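Local coordinates for Phosphoglucomutase/phosphomannomutase family protein (Burkholderia thailandensis, PDB 3UW2), which probably catalyses an intramolecular phosphate transfer on hexose phosphates, as a zinc-bound, four-domain member of the phosphohexose mutase family, at residues Y105-V110 with Y175-Q180; Y304-T309 with F439-S444; V433-G438 with A464-D469. One frame throughout, in Å; residues are numbered along the deposited sequence.

How the contacts relate
Contacts 2 and 3 are neighbours, their centres about 13 Å apart, and they share the antiparallel sheet of the C-terminal domain. Strand 431-435 of contact 3 turns directly into strand 438-444 of contact 2, and a probable hydrogen bond, Gly440 O to Val433 N at 2.7 Å, ties the two. Contact 3 fastens a helix onto that sheet, whereas contact 2 joins the sheet to the third domain. Contact 1 lies on the opposite side of the chain's centre, about 35 Å from contact 2 and 47 Å from contact 3, centre to centre. Of the three it lies nearest the metal site: the Phe106 side chain is about 11 Å from that of Asp268, a zinc ligand with Asp264 and Asp266.

Contact 1 of 3, residues Y105-V110 with Y175-Q180; sequences YFAASV and YDVADQ
Gln180 reaches from the first turn of helix 178-186 past Phe106 to Val110. Its CB sits 4.0 Å from Phe106 CE2, while its backbone O approaches Phe106 CZ obliquely. Beyond CG the extended Gln180 chain runs alongside Val110, the two pointing opposite ways, until NE2 lies 3.7 Å from Val110 CG2. On the other branch of the amide, OE1 lies at the edge of the Tyr175 ring, in its plane, but its modelled separation from Tyr175 OH is too short to be trusted in detail.

Val177 fills in beside this side chain. Its CG2 comes to the edge of the Phe106 ring, 4.0 Å from CE2, and also touches Ala107 CB at 4.3 Å. Val110 CG2 lies over one face of the same ring, offset toward the rim, and Tyr181 adds an edge-to-face ring contact. Asp176 OD1 caps the start of helix 178-186 by accepting from Ala178 N at 3.0 Å. Helix 101-107 belongs to the first alpha/beta/alpha domain, and Phe361 also packs on Phe106. Contact between the two segments is thus apolar, built around one phenyl ring; a weak bond from Gln180 NE2 to Pro111 O, one residue on, adds a polar tie.

Contact 2 of 3, residues Y304-T309 with F439-S444; sequences YDVKCT and FGLARS
Phe439 points the far end of its ring, CE1, CZ and CE2, at the carbonyl oxygens of the turn 305-308. CE2 lies 3.6 Å from Cys308 O, and the oxygens of Lys307 and Val306 stand near CZ and CE1, all three approaching the ring obliquely. With chi1 at 84°, CG stands between the backbone N and the carbonyl carbon, which lifts the ring off strand 438-444 toward the turn. Arg432 completes the cluster: its NH1 donates to both Val306 O and Cys308 O, and the same side chain makes a cation-pi contact with Phe439. Two carbonyl oxygens of the turn are thus satisfied by the arginine that also meets the ring.

Two residues along the strand, Leu441 puts CD2 3.7 Å from Val306 O and 3.8 Å from Lys307 CG, crossing the lysine chain at a slant. Lys307 starts out away from the strand, but its chain runs out until CE is 3.6 Å from Arg443 NH1. The arginine bends at chi3 (-83°), and the two chains meet at about a right angle. Their positive ends are close, Lys307 NZ and Arg443 NH1 being 3.8 Å apart, but each has an acid of its own: Lys307 NZ pairs with Glu396 OE1, and Arg443 NE with Asp429 OD1.

The turn leaves the C-terminal end of strand 301-305, in the third domain's mixed sheet, and leads into helix 311-318. Thr309 OG1 bonds both Asn311 N at the start of that helix and Glu456 OE2 on strand 451-457, so the third and C-terminal domains meet here, with strand 438-444 lying between strands 431-435 and 451-457.

Contact 3 of 3, residues V433-G438 with A464-D469; sequences VEYPDG and ARIQDD
Tyr435 CG (chi1 -60°) and Ile466 CG1 (chi1 -71°) both stand anti to their own carbonyl carbons, and this brings a ring face from the strand against a branched chain from the helix. Ile466 CG1 stands over the middle of the Tyr435 ring in a CH-pi contact, 3.8 Å from its centroid. The two methyls, CD1 and CG2, lie to either side of the CG1 methylene along the ring's length: CD1 is 3.7 Å from Tyr435 CD2 and CG2 is 3.6 Å from Tyr435 CE2. CD1 reaches further, to Gly438 C at 3.9 Å.

Polar groups close both ends of this apolar layer. At the ring's tip, Tyr435 OH donates to Asp469 OD2 over 2.9 Å, meeting it on the anti side and somewhat out of the carboxylate plane. Next to the other end, Arg465 grips Asp437 end-on with two nitrogens. NH2 to OD1, at 2.9 Å, is the straighter bond (163°) and uses the syn lone pair; NH1 to OD2, at 3.0 Å, is more bent. The two flat groups are nearly coplanar, which such a paired salt bridge favours. Arg465 NH2 also lies close to Tyr435 CD1, the planes of the guanidinium and the ring being steeply inclined; the acid supplies the bonds.

Helix 460-477 thus packs on one face of the C-terminal domain's antiparallel sheet, its 464-469 part having its axis 11.0 Å from that of strand 433-435. Phe470 of the same helix adds to the cover on Tyr435, Phe419 approaches from a loop, and Phe455 of strand 451-457 meets Ile466.

Contact 1 of 3, residues Y105-V110 with Y175-Q180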
# COMPACT_ATOMS: atom_id res chain seq x y z
N TYR A 105 -1.47 4.46 11.58
CA TYR A 105 -2.02 5.64 10.86
C TYR A 105 -3.30 6.11 11.55
O TYR A 105 -3.54 7.30 11.74
CB TYR A 105 -2.37 5.33 9.41
CG TYR A 105 -1.21 4.94 8.52
CD1 TYR A 105 0.13 5.26 8.84
CD2 TYR A 105 -1.46 4.23 7.34
CE1 TYR A 105 1.19 4.88 7.92
CE2 TYR A 105 -0.45 3.91 6.46
CZ TYR A 105 0.87 4.21 6.75
OH TYR A 105 1.86 3.75 5.79
N PHE A 106 -4.11 5.13 11.98
CA PHE A 106 -5.39 5.47 12.58
C PHE A 106 -5.11 6.20 13.92
O PHE A 106 -5.81 7.19 14.26
CB PHE A 106 -6.22 4.20 12.78
CG PHE A 106 -7.48 4.41 13.64
CD1 PHE A 106 -8.64 4.94 13.08
CD2 PHE A 106 -7.50 4.07 14.98
CE1 PHE A 106 -9.80 5.09 13.84
CE2 PHE A 106 -8.67 4.28 15.78
CZ PHE A 106 -9.81 4.77 15.21
N ALA A 107 -4.13 5.70 14.69
CA ALA A 107 -3.77 6.38 15.97
C ALA A 107 -3.30 7.85 15.71
O ALA A 107 -3.49 8.69 16.51
CB ALA A 107 -2.68 5.59 16.73
N ALA A 108 -2.71 8.11 14.54
CA ALA A 108 -2.22 9.43 14.20
C ALA A 108 -3.37 10.26 13.55
O ALA A 108 -3.19 11.43 13.18
CB ALA A 108 -1.00 9.31 13.27
N SER A 109 -4.60 9.71 13.57
CA SER A 109 -5.74 10.38 12.91
C SER A 109 -6.84 10.81 13.86
O SER A 109 -7.72 11.59 13.45
CB SER A 109 -6.37 9.48 11.84
OG SER A 109 -5.37 9.21 10.84
N VAL A 110 -6.85 10.23 15.04
CA VAL A 110 -7.99 10.46 15.96
C VAL A 110 -7.55 10.81 17.36
O VAL A 110 -6.44 10.51 17.78
CB VAL A 110 -8.96 9.23 16.07
CG1 VAL A 110 -9.45 8.78 14.66
CG2 VAL A 110 -8.31 8.08 16.86
N TYR A 175 -0.30 2.70 24.85
CA TYR A 175 -1.71 2.92 24.65
C TYR A 175 -2.25 1.90 23.67
O TYR A 175 -1.71 1.74 22.56
CB TYR A 175 -2.00 4.35 24.13
CG TYR A 175 -3.47 4.60 23.98
CD1 TYR A 175 -4.30 4.76 25.12
CD2 TYR A 175 -4.08 4.62 22.70
CE1 TYR A 175 -5.68 4.97 24.97
CE2 TYR A 175 -5.45 4.83 22.54
CZ TYR A 175 -6.25 5.01 23.68
OH TYR A 175 -7.61 5.22 23.54
N ASP A 176 -3.31 1.20 24.07
CA ASP A 176 -3.89 0.24 23.15
C ASP A 176 -5.07 0.90 22.42
O ASP A 176 -6.08 1.22 23.00
CB ASP A 176 -4.28 -1.09 23.86
CG ASP A 176 -4.75 -2.20 22.87
OD1 ASP A 176 -4.87 -2.03 21.65
OD2 ASP A 176 -5.03 -3.28 23.34
N VAL A 177 -4.91 1.05 21.13
CA VAL A 177 -5.87 1.73 20.23
C VAL A 177 -6.77 0.71 19.44
O VAL A 177 -7.67 1.10 18.65
CB VAL A 177 -5.08 2.63 19.26
CG1 VAL A 177 -4.54 1.82 18.09
CG2 VAL A 177 -5.97 3.74 18.71
N ALA A 178 -6.60 -0.58 19.71
CA ALA A 178 -7.36 -1.61 18.95
C ALA A 178 -8.88 -1.54 19.12
O ALA A 178 -9.62 -1.66 18.14
CB ALA A 178 -6.85 -3.01 19.32
N ASP A 179 -9.34 -1.35 20.34
CA ASP A 179 -10.76 -1.30 20.60
C ASP A 179 -11.37 -0.09 19.88
O ASP A 179 -12.44 -0.23 19.28
CB ASP A 179 -11.08 -1.12 22.09
CG ASP A 179 -10.80 -2.37 22.90
OD1 ASP A 179 -10.52 -3.45 22.34
OD2 ASP A 179 -10.86 -2.25 24.14
N GLN A 180 -10.74 1.10 19.97
CA GLN A 180 -11.26 2.27 19.23
C GLN A 180 -11.31 1.96 17.73
O GLN A 180 -12.25 2.30 17.03
CB GLN A 180 -10.38 3.50 19.35
CG GLN A 180 -10.50 4.25 20.63
CD GLN A 180 -9.59 5.44 20.66
OE1 GLN A 180 -8.66 5.51 21.46
NE2 GLN A 180 -9.87 6.40 19.80

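Contact 2 of 3, residues Y304-T309 with F439-S444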
# COMPACT_ATOMS: atom_id res chain seq x y z
N TYR A 304 -6.24 6.85 -9.60
CA TYR A 304 -5.54 5.60 -9.67
C TYR A 304 -4.22 5.85 -10.42
O TYR A 304 -4.02 6.94 -10.97
CB TYR A 304 -6.40 4.58 -10.41
CG TYR A 304 -6.90 5.06 -11.77
CD1 TYR A 304 -6.19 4.76 -12.96
CD2 TYR A 304 -8.09 5.78 -11.88
CE1 TYR A 304 -6.66 5.17 -14.20
CE2 TYR A 304 -8.58 6.19 -13.12
CZ TYR A 304 -7.86 5.88 -14.27
OH TYR A 304 -8.35 6.28 -15.51
N ASP A 305 -3.35 4.85 -10.51
CA ASP A 305 -2.01 5.10 -11.04
C ASP A 305 -1.90 4.59 -12.48
O ASP A 305 -2.77 3.88 -12.98
CB ASP A 305 -0.96 4.52 -10.06
CG ASP A 305 -0.89 2.95 -10.10
OD1 ASP A 305 -1.94 2.26 -9.97
OD2 ASP A 305 0.24 2.43 -10.29
N VAL A 306 -0.85 4.99 -13.19
CA VAL A 306 -0.63 4.58 -14.56
C VAL A 306 -0.44 3.08 -14.86
O VAL A 306 -0.31 2.68 -16.04
CB VAL A 306 0.61 5.26 -15.09
CG1 VAL A 306 0.31 6.77 -15.37
CG2 VAL A 306 1.79 4.98 -14.14
N LYS A 307 -0.31 2.25 -13.85
CA LYS A 307 -0.33 0.79 -14.09
C LYS A 307 -1.73 0.15 -14.23
O LYS A 307 -1.82 -1.04 -14.46
CB LYS A 307 0.37 0.06 -12.94
CG LYS A 307 1.89 0.31 -12.90
CD LYS A 307 2.56 -0.28 -11.66
CE LYS A 307 4.08 -0.09 -11.78
NZ LYS A 307 4.85 -0.85 -10.75
N CYS A 308 -2.82 0.92 -14.00
CA CYS A 308 -4.16 0.36 -13.86
C CYS A 308 -4.79 0.11 -15.24
O CYS A 308 -4.41 0.76 -16.17
CB CYS A 308 -5.06 1.27 -13.04
SG CYS A 308 -4.70 1.14 -11.27
N THR A 309 -5.75 -0.80 -15.32
CA THR A 309 -6.49 -1.10 -16.58
C THR A 309 -7.00 0.14 -17.34
O THR A 309 -7.45 1.10 -16.73
CB THR A 309 -7.69 -2.05 -16.34
OG1 THR A 309 -8.36 -2.28 -17.57
CG2 THR A 309 -8.66 -1.51 -15.39
N PHE A 439 -3.03 -0.73 -23.96
CA PHE A 439 -2.00 0.25 -23.60
C PHE A 439 -0.71 -0.42 -23.28
O PHE A 439 -0.71 -1.62 -22.91
CB PHE A 439 -2.41 1.14 -22.38
CG PHE A 439 -2.15 0.50 -21.05
CD1 PHE A 439 -0.86 0.56 -20.45
CD2 PHE A 439 -3.18 -0.12 -20.35
CE1 PHE A 439 -0.64 -0.01 -19.18
CE2 PHE A 439 -2.96 -0.72 -19.11
CZ PHE A 439 -1.69 -0.66 -18.53
N GLY A 440 0.39 0.31 -23.50
CA GLY A 440 1.78 -0.09 -23.13
C GLY A 440 2.32 0.95 -22.13
O GLY A 440 1.99 2.16 -22.21
N LEU A 441 3.05 0.49 -21.13
CA LEU A 441 3.66 1.38 -20.14
C LEU A 441 5.14 1.02 -20.03
O LEU A 441 5.46 -0.14 -19.82
CB LEU A 441 2.98 1.22 -18.78
CG LEU A 441 3.69 1.96 -17.62
CD1 LEU A 441 3.60 3.48 -17.75
CD2 LEU A 441 3.20 1.54 -16.24
N ALA A 442 6.01 2.01 -20.20
CA ALA A 442 7.43 1.93 -19.84
C ALA A 442 7.73 3.06 -18.88
O ALA A 442 7.41 4.22 -19.17
CB ALA A 442 8.30 2.09 -21.07
N ARG A 443 8.29 2.74 -17.72
CA ARG A 443 8.59 3.78 -16.72
C ARG A 443 9.84 3.46 -15.93
O ARG A 443 10.43 2.40 -16.08
CB ARG A 443 7.38 4.02 -15.80
CG ARG A 443 7.11 2.93 -14.77
CD ARG A 443 5.88 3.23 -13.92
NE ARG A 443 6.18 4.11 -12.80
CZ ARG A 443 6.54 3.72 -11.58
NH1 ARG A 443 6.64 2.42 -11.26
NH2 ARG A 443 6.76 4.63 -10.64
N SER A 444 10.28 4.38 -15.08
CA SER A 444 11.38 4.00 -14.19
C SER A 444 10.83 3.60 -12.83
O SER A 444 9.86 4.23 -12.32
CB SER A 444 12.43 5.11 -14.08
OG SER A 444 13.13 5.27 -15.31

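Contact 3 of 3, residues V433-G438 with A464-D469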
# COMPACT_ATOMS: atom_id res chain seq x y z
N VAL A 433 1.54 4.56 -23.29
CA VAL A 433 1.01 4.70 -24.59
C VAL A 433 -0.39 4.06 -24.72
O VAL A 433 -0.56 2.85 -24.50
CB VAL A 433 2.00 4.12 -25.64
CG1 VAL A 433 1.47 4.32 -27.05
CG2 VAL A 433 3.37 4.81 -25.47
N GLU A 434 -1.36 4.85 -25.13
CA GLU A 434 -2.74 4.39 -25.17
C GLU A 434 -3.18 4.13 -26.60
O GLU A 434 -3.10 5.02 -27.46
CB GLU A 434 -3.63 5.45 -24.54
CG GLU A 434 -3.12 5.92 -23.21
CD GLU A 434 -4.02 5.51 -22.09
OE1 GLU A 434 -4.73 4.48 -22.26
OE2 GLU A 434 -4.04 6.20 -21.04
N TYR A 435 -3.66 2.91 -26.86
CA TYR A 435 -4.14 2.55 -28.20
C TYR A 435 -5.64 2.36 -28.14
O TYR A 435 -6.20 2.24 -27.06
CB TYR A 435 -3.52 1.24 -28.65
CG TYR A 435 -2.00 1.22 -28.76
CD1 TYR A 435 -1.38 1.25 -30.01
CD2 TYR A 435 -1.17 1.12 -27.62
CE1 TYR A 435 0.01 1.18 -30.12
CE2 TYR A 435 0.23 1.08 -27.74
CZ TYR A 435 0.80 1.10 -28.99
OH TYR A 435 2.19 1.05 -29.13
N PRO A 436 -6.30 2.28 -29.31
CA PRO A 436 -7.75 2.06 -29.28
C PRO A 436 -8.12 0.71 -28.58
O PRO A 436 -9.24 0.57 -28.06
CB PRO A 436 -8.13 2.06 -30.76
CG PRO A 436 -6.99 2.79 -31.46
CD PRO A 436 -5.78 2.36 -30.70
N ASP A 437 -7.18 -0.23 -28.55
CA ASP A 437 -7.47 -1.56 -28.05
C ASP A 437 -6.54 -2.03 -26.95
O ASP A 437 -6.39 -3.23 -26.75
CB ASP A 437 -7.41 -2.57 -29.21
CG ASP A 437 -6.14 -2.45 -30.04
OD1 ASP A 437 -5.21 -1.70 -29.69
OD2 ASP A 437 -6.09 -3.12 -31.09
N GLY A 438 -5.95 -1.10 -26.18
CA GLY A 438 -5.06 -1.45 -25.08
C GLY A 438 -4.04 -0.38 -24.76
O GLY A 438 -4.14 0.77 -25.24
N ALA A 464 -0.14 -8.59 -28.72
CA ALA A 464 1.07 -8.88 -29.48
C ALA A 464 1.51 -7.71 -30.35
O ALA A 464 2.70 -7.38 -30.40
CB ALA A 464 0.87 -10.13 -30.29
N ARG A 465 0.57 -7.05 -31.02
CA ARG A 465 0.91 -5.93 -31.90
C ARG A 465 1.48 -4.80 -31.04
O ARG A 465 2.44 -4.12 -31.44
CB ARG A 465 -0.32 -5.52 -32.74
CG ARG A 465 -0.05 -4.49 -33.82
CD ARG A 465 -1.27 -3.63 -34.14
NE ARG A 465 -1.59 -2.64 -33.09
CZ ARG A 465 -2.59 -2.74 -32.19
NH1 ARG A 465 -3.36 -3.81 -32.18
NH2 ARG A 465 -2.81 -1.77 -31.25
N ILE A 466 0.95 -4.62 -29.84
CA ILE A 466 1.41 -3.52 -28.99
C ILE A 466 2.88 -3.69 -28.57
O ILE A 466 3.71 -2.77 -28.73
CB ILE A 466 0.45 -3.25 -27.83
CG1 ILE A 466 -0.82 -2.64 -28.40
CG2 ILE A 466 1.03 -2.30 -26.78
CD1 ILE A 466 -1.93 -2.46 -27.37
N GLN A 467 3.18 -4.86 -28.02
CA GLN A 467 4.58 -5.25 -27.81
C GLN A 467 5.47 -5.08 -29.06
O GLN A 467 6.49 -4.41 -29.00
CB GLN A 467 4.61 -6.68 -27.33
CG GLN A 467 3.79 -6.83 -26.08
CD GLN A 467 3.81 -8.23 -25.59
OE1 GLN A 467 4.36 -8.53 -24.56
NE2 GLN A 467 3.21 -9.12 -26.35
N ASP A 468 5.09 -5.69 -30.17
CA ASP A 468 5.79 -5.48 -31.43
C ASP A 468 6.10 -4.01 -31.68
O ASP A 468 7.15 -3.66 -32.23
CB ASP A 468 4.98 -6.03 -32.60
CG ASP A 468 4.83 -7.53 -32.55
OD1 ASP A 468 5.32 -8.13 -31.55
OD2 ASP A 468 4.23 -8.12 -33.49
N ASP A 469 5.18 -3.14 -31.28
CA ASP A 469 5.35 -1.73 -31.49
C ASP A 469 6.40 -1.20 -30.51
O ASP A 469 7.36 -0.52 -30.91
CB ASP A 469 4.02 -0.99 -31.34
CG ASP A 469 3.97 0.29 -32.13
OD1 ASP A 469 4.05 0.24 -33.38
OD2 ASP A 469 3.87 1.35 -31.50